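Local structure of tryptophan halogenase (Shewanella frigidimarina, 2PYX) at residues Asp123-Leu129 / Gln466-Tyr470; Gly282-Asp286 / Ile357-Glu361. The protein probably acts as a flavin-dependent halogenase of the monooxygenase class, binding FAD and, as in tryptophan halogenases, chlorinating an aromatic substrate such as tryptophan. All coordinates share one frame; numbering follows the deposited sequence.

Overall arrangement
Both contacts belong to one chain of the tryptophan halogenase family, and their centres lie about 24 Å apart. Along the sequence, 123-129 comes first, then the two segments of contact 2, 282-286 and 357-361, and last 466-470, so contact 1 closes a long excursion of the chain that contains contact 2. Contact 2 is nearer the chain's centre and ties a strand of a large mixed sheet to the loop before helix 363-377; contact 1 joins two helices farther out. Helix 383-413 is shared: it touches Ile357 and Glu361 of contact 2 and Val468 and Leu469 of contact 1. Val468 also packs against Glu361, a predicted tryptophan-binding residue, so helix 462-471, though not the pairing itself, reaches the predicted substrate site.

Contact 1: Asp123-Leu129 / Gln466-Tyr470; sequences DLCPYWL and QYVLY
Two helices, 125-128 and 462-471, pack together through Asp123 against Gln466 and Cys125 and Trp128 against Tyr470. Asp123 OD1 caps the first helix, accepting from Cys125 N at 3.0 Å, while Asp123 OD2 takes Gln466 NE2 at 3.2 Å through its syn lone pair. OD2 lies in the plane of the Gln466 amide, which is turned 39° from the carboxylate. A water donates to both Asp123 OD1 and Gln466 OE1, so the amide is held at both ends; NE2 also bonds Pro448 O. Replacing Asp123 by alanine is likely to cost Cys125 N its capping acceptor and to leave the Gln466 amide, still bonded to Pro448 O, less firmly held against turning. Beyond the polar pair, toward Tyr470, the packing is apolar. With SG anti to the backbone N (chi1 -175°), Cys125 brings its sulfur 3.4 Å from Tyr470 CE2, an oblique sulfur-aromatic contact. Trp128 CZ3 comes 3.5 Å from Tyr470 CG, the two ring planes inclined at 57°. Tyr470 OH bonds Thr476, and Trp128 NE1 bonds Val135 O. Phe137 of helix 137-141 touches Cys125, Trp128 and Gln466, whereas helix 484-507 packs on Leu124 and Tyr127, and helix 383-413 covers Val468 and Leu469.

Contact 2: Gly282-Asp286 / Ile357-Glu361; sequences GWIWD and IEPLE
Glu358 OE2 is gripped by two groups: Trp283 NE1, which donates to OE2 at 3.0 Å, and the hydroxyl of Tyr412, also hydrogen-bonded to it; Asn253 ND2 holds the other oxygen, OE1. The indole N-H reaches OE2 at 155° from above the carboxylate plane, and the oxygen lies 15° out of the ring plane. Buried as it is, the carboxylate thus has polar partners on both oxygens, which probably fixes its rotation. Trp283 gets there with CG between its backbone N and carbonyl carbon (chi1 61°), carrying the indole across to the loop. The CZ2 corner of its ring meets the start of Leu360, 3.4 Å from Leu360 N, with Pro359 C at the ring edge. Leu360 CB and CD1 lie to one side of the ring plane, CD1 over the face of the six-membered ring, 4.2 Å from its centroid, in a CH-pi contact. Strand 282-288, hydrogen-bonded between strands 274-279 and 292-299, thereby faces the loop that precedes helix 363-377. That loop carries Glu361, a predicted tryptophan-binding residue, and the side chain of Pro359 lies about 9 Å from that of Lys89, the predicted active-site residue. Farther along the strand, Trp285 CE3 meets Pro359 CG at 4.0 Å.

Contact 1: Asp123-Leu129 / Gln466-Tyr470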
loop_
_atom_site.group_PDB
_atom_site.type_symbol
_atom_site.label_atom_id
_atom_site.label_comp_id
_atom_site.label_asym_id
_atom_site.label_seq_id
_atom_site.Cartn_x
_atom_site.Cartn_y
_atom_site.Cartn_z
ATOM N N ASP A 123 11.861 13.250 -18.766
ATOM C CA ASP A 123 11.942 11.882 -18.244
ATOM C C ASP A 123 13.369 11.410 -18.454
ATOM O O ASP A 123 13.790 11.091 -19.574
ATOM C CB ASP A 123 10.925 10.980 -18.961
ATOM C CG ASP A 123 10.953 9.543 -18.483
ATOM O OD1 ASP A 123 11.884 9.168 -17.766
ATOM O OD2 ASP A 123 10.032 8.794 -18.853
ATOM N N LEU A 124 14.131 11.311 -17.368
ATOM C CA LEU A 124 15.549 10.976 -17.447
ATOM C C LEU A 124 15.849 9.525 -17.836
ATOM O O LEU A 124 16.972 9.204 -18.232
ATOM C CB LEU A 124 16.227 11.238 -16.108
ATOM C CG LEU A 124 16.407 12.711 -15.694
ATOM C CD1 LEU A 124 17.061 12.819 -14.333
ATOM C CD2 LEU A 124 17.255 13.431 -16.744
ATOM N N CYS A 125 14.871 8.635 -17.655
ATOM C CA CYS A 125 15.137 7.227 -17.834
ATOM C C CYS A 125 15.878 6.867 -19.132
ATOM O O CYS A 125 16.930 6.242 -19.074
ATOM C CB CYS A 125 13.839 6.441 -17.617
ATOM S SG CYS A 125 14.027 4.654 -17.672
ATOM N N PRO A 126 15.349 7.242 -20.312
ATOM C CA PRO A 126 16.098 6.873 -21.524
ATOM C C PRO A 126 17.491 7.514 -21.637
ATOM O O PRO A 126 18.339 6.957 -22.335
ATOM C CB PRO A 126 15.194 7.344 -22.670
ATOM C CG PRO A 126 14.329 8.347 -22.066
ATOM C CD PRO A 126 14.081 7.898 -20.657
ATOM N N TYR A 127 17.697 8.651 -20.974
ATOM C CA TYR A 127 19.030 9.291 -20.912
ATOM C C TYR A 127 19.993 8.573 -19.979
ATOM O O TYR A 127 21.214 8.670 -20.150
ATOM C CB TYR A 127 18.867 10.793 -20.556
ATOM C CG TYR A 127 18.042 11.491 -21.622
ATOM C CD1 TYR A 127 18.637 12.027 -22.773
ATOM C CD2 TYR A 127 16.649 11.533 -21.542
ATOM C CE1 TYR A 127 17.853 12.583 -23.801
ATOM C CE2 TYR A 127 15.869 12.107 -22.563
ATOM C CZ TYR A 127 16.493 12.652 -23.684
ATOM O OH TYR A 127 15.667 13.179 -24.669
ATOM N N TRP A 128 19.452 7.876 -18.973
ATOM C CA TRP A 128 20.263 7.069 -18.091
ATOM C C TRP A 128 20.699 5.755 -18.758
ATOM O O TRP A 128 21.787 5.243 -18.513
ATOM C CB TRP A 128 19.519 6.796 -16.758
ATOM C CG TRP A 128 20.084 5.617 -16.077
ATOM C CD1 TRP A 128 21.209 5.571 -15.305
ATOM C CD2 TRP A 128 19.624 4.277 -16.187
ATOM N NE1 TRP A 128 21.435 4.303 -14.894
ATOM C CE2 TRP A 128 20.492 3.473 -15.449
ATOM C CE3 TRP A 128 18.555 3.677 -16.868
ATOM C CZ2 TRP A 128 20.320 2.097 -15.347
ATOM C CZ3 TRP A 128 18.381 2.329 -16.746
ATOM C CH2 TRP A 128 19.245 1.551 -16.009
ATOM N N LEU A 129 19.834 5.208 -19.604
ATOM C CA LEU A 129 19.999 3.866 -20.108
ATOM C C LEU A 129 21.407 3.537 -20.655
ATOM O O LEU A 129 21.952 2.463 -20.351
ATOM C CB LEU A 129 18.878 3.625 -21.128
ATOM C CG LEU A 129 18.533 2.211 -21.523
ATOM C CD1 LEU A 129 18.134 1.374 -20.329
ATOM C CD2 LEU A 129 17.430 2.268 -22.576
ATOM N N GLN A 466 9.690 1.878 -14.059
ATOM C CA GLN A 466 11.101 2.085 -14.379
ATOM C C GLN A 466 12.009 1.629 -13.248
ATOM O O GLN A 466 13.024 0.970 -13.471
ATOM C CB GLN A 466 11.354 3.574 -14.654
ATOM C CG GLN A 466 10.570 4.106 -15.859
ATOM C CD GLN A 466 10.651 5.616 -16.011
ATOM O OE1 GLN A 466 11.042 6.334 -15.072
ATOM N NE2 GLN A 466 10.322 6.103 -17.220
ATOM N N TYR A 467 11.650 1.975 -12.023
ATOM C CA TYR A 467 12.512 1.632 -10.887
ATOM C C TYR A 467 12.658 0.120 -10.747
ATOM O O TYR A 467 13.737 -0.375 -10.440
ATOM C CB TYR A 467 11.974 2.185 -9.587
ATOM C CG TYR A 467 12.206 3.636 -9.367
ATOM C CD1 TYR A 467 13.505 4.175 -9.392
ATOM C CD2 TYR A 467 11.160 4.476 -9.040
ATOM C CE1 TYR A 467 13.717 5.556 -9.120
ATOM C CE2 TYR A 467 11.393 5.865 -8.743
ATOM C CZ TYR A 467 12.668 6.378 -8.808
ATOM O OH TYR A 467 12.876 7.728 -8.505
ATOM N N VAL A 468 11.560 -0.619 -10.915
ATOM C CA VAL A 468 11.619 -2.074 -10.818
ATOM C C VAL A 468 12.317 -2.664 -12.038
ATOM O O VAL A 468 13.243 -3.482 -11.898
ATOM C CB VAL A 468 10.222 -2.693 -10.579
ATOM C CG1 VAL A 468 10.283 -4.238 -10.674
ATOM C CG2 VAL A 468 9.710 -2.286 -9.205
ATOM N N LEU A 469 11.895 -2.286 -13.238
ATOM C CA LEU A 469 12.453 -2.863 -14.452
ATOM C C LEU A 469 13.972 -2.715 -14.472
ATOM O O LEU A 469 14.700 -3.668 -14.736
ATOM C CB LEU A 469 11.826 -2.194 -15.678
ATOM C CG LEU A 469 12.004 -2.840 -17.036
ATOM C CD1 LEU A 469 11.304 -4.179 -17.131
ATOM C CD2 LEU A 469 11.467 -1.956 -18.143
ATOM N N TYR A 470 14.444 -1.496 -14.244
ATOM C CA TYR A 470 15.873 -1.210 -14.330
ATOM C C TYR A 470 16.604 -1.492 -13.034
ATOM O O TYR A 470 17.819 -1.739 -13.051
ATOM C CB TYR A 470 16.115 0.191 -14.862
ATOM C CG TYR A 470 15.524 0.325 -16.255
ATOM C CD1 TYR A 470 15.887 -0.535 -17.306
ATOM C CD2 TYR A 470 14.493 1.226 -16.502
ATOM C CE1 TYR A 470 15.286 -0.487 -18.537
ATOM C CE2 TYR A 470 13.898 1.290 -17.772
ATOM C CZ TYR A 470 14.276 0.454 -18.779
ATOM O OH TYR A 470 13.668 0.498 -20.010
HETATM O O HOH W 1 12.198 8.881 -15.314
#

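Contact 2: Gly282-Asp286 / Ile357-Glu361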
loop_
_atom_site.group_PDB
_atom_site.type_symbol
_atom_site.label_atom_id
_atom_site.label_comp_id
_atom_site.label_asym_id
_atom_site.label_seq_id
_atom_site.Cartn_x
_atom_site.Cartn_y
_atom_site.Cartn_z
ATOM N N GLY A 282 9.250 -17.798 -2.364
ATOM C CA GLY A 282 8.518 -16.594 -2.039
ATOM C C GLY A 282 9.486 -15.499 -1.622
ATOM O O GLY A 282 10.579 -15.398 -2.162
ATOM N N TRP A 283 9.085 -14.685 -0.672
ATOM C CA TRP A 283 9.922 -13.581 -0.212
ATOM C C TRP A 283 9.541 -13.240 1.205
ATOM O O TRP A 283 8.403 -13.478 1.653
ATOM C CB TRP A 283 9.787 -12.369 -1.149
ATOM C CG TRP A 283 8.403 -11.808 -1.236
ATOM C CD1 TRP A 283 7.355 -12.238 -2.046
ATOM C CD2 TRP A 283 7.891 -10.694 -0.494
ATOM N NE1 TRP A 283 6.246 -11.460 -1.809
ATOM C CE2 TRP A 283 6.548 -10.500 -0.883
ATOM C CE3 TRP A 283 8.429 -9.832 0.462
ATOM C CZ2 TRP A 283 5.740 -9.497 -0.325
ATOM C CZ3 TRP A 283 7.655 -8.787 0.964
ATOM C CH2 TRP A 283 6.313 -8.632 0.568
ATOM N N ILE A 284 10.511 -12.655 1.923
ATOM C CA ILE A 284 10.320 -12.255 3.302
ATOM C C ILE A 284 10.297 -10.741 3.474
ATOM O O ILE A 284 11.211 -10.070 2.992
ATOM C CB ILE A 284 11.417 -12.863 4.162
ATOM C CG1 ILE A 284 11.146 -14.355 4.287
ATOM C CG2 ILE A 284 11.461 -12.252 5.537
ATOM C CD1 ILE A 284 12.254 -15.162 5.017
ATOM N N TRP A 285 9.221 -10.233 4.081
ATOM C CA TRP A 285 9.102 -8.802 4.379
ATOM C C TRP A 285 9.738 -8.521 5.730
ATOM O O TRP A 285 9.827 -9.409 6.593
ATOM C CB TRP A 285 7.669 -8.305 4.367
ATOM C CG TRP A 285 6.859 -8.574 5.593
ATOM C CD1 TRP A 285 6.969 -7.972 6.816
ATOM C CD2 TRP A 285 5.740 -9.461 5.688
ATOM N NE1 TRP A 285 5.982 -8.430 7.662
ATOM C CE2 TRP A 285 5.223 -9.356 6.986
ATOM C CE3 TRP A 285 5.122 -10.342 4.782
ATOM C CZ2 TRP A 285 4.115 -10.101 7.403
ATOM C CZ3 TRP A 285 4.049 -11.085 5.206
ATOM C CH2 TRP A 285 3.559 -10.968 6.507
ATOM N N ASP A 286 10.205 -7.285 5.894
ATOM C CA ASP A 286 10.868 -6.905 7.135
ATOM C C ASP A 286 10.538 -5.424 7.286
ATOM O O ASP A 286 11.012 -4.609 6.497
ATOM C CB ASP A 286 12.361 -7.227 7.053
ATOM C CG ASP A 286 13.084 -7.046 8.387
ATOM O OD1 ASP A 286 12.702 -6.133 9.159
ATOM O OD2 ASP A 286 14.077 -7.793 8.602
ATOM N N ILE A 357 -4.161 -9.358 -1.860
ATOM C CA ILE A 357 -3.066 -10.178 -2.347
ATOM C C ILE A 357 -1.905 -10.016 -1.365
ATOM O O ILE A 357 -1.974 -9.195 -0.445
ATOM C CB ILE A 357 -2.636 -9.725 -3.749
ATOM C CG1 ILE A 357 -2.448 -8.176 -3.725
ATOM C CG2 ILE A 357 -3.724 -10.116 -4.789
ATOM C CD1 ILE A 357 -1.732 -7.662 -4.803
ATOM N N GLU A 358 -0.809 -10.735 -1.606
ATOM C CA GLU A 358 0.414 -10.508 -0.835
ATOM C C GLU A 358 0.764 -9.017 -0.736
ATOM O O GLU A 358 0.519 -8.234 -1.685
ATOM C CB GLU A 358 1.582 -11.238 -1.523
ATOM C CG GLU A 358 1.914 -10.694 -2.905
ATOM C CD GLU A 358 2.766 -11.650 -3.656
ATOM O OE1 GLU A 358 2.230 -12.691 -4.087
ATOM O OE2 GLU A 358 3.999 -11.397 -3.727
ATOM N N PRO A 359 1.385 -8.600 0.368
ATOM C CA PRO A 359 1.727 -7.196 0.605
ATOM C C PRO A 359 2.958 -6.687 -0.134
ATOM O O PRO A 359 3.595 -5.720 0.305
ATOM C CB PRO A 359 1.961 -7.166 2.120
ATOM C CG PRO A 359 2.431 -8.513 2.424
ATOM C CD PRO A 359 1.692 -9.448 1.540
ATOM N N LEU A 360 3.271 -7.296 -1.283
ATOM C CA LEU A 360 4.344 -6.823 -2.131
ATOM C C LEU A 360 3.866 -5.483 -2.666
ATOM O O LEU A 360 2.797 -5.385 -3.270
ATOM C CB LEU A 360 4.577 -7.780 -3.290
ATOM C CG LEU A 360 5.707 -7.534 -4.288
ATOM C CD1 LEU A 360 7.012 -7.482 -3.578
ATOM C CD2 LEU A 360 5.762 -8.614 -5.340
ATOM N N GLU A 361 4.664 -4.472 -2.457
ATOM C CA GLU A 361 4.361 -3.091 -2.811
ATOM C C GLU A 361 3.216 -2.480 -1.993
ATOM O O GLU A 361 2.727 -1.392 -2.362
ATOM C CB GLU A 361 4.143 -2.886 -4.309
ATOM C CG GLU A 361 5.378 -3.205 -5.126
ATOM C CD GLU A 361 6.478 -2.167 -5.014
ATOM O OE1 GLU A 361 6.243 -1.090 -4.415
ATOM O OE2 GLU A 361 7.573 -2.438 -5.527
#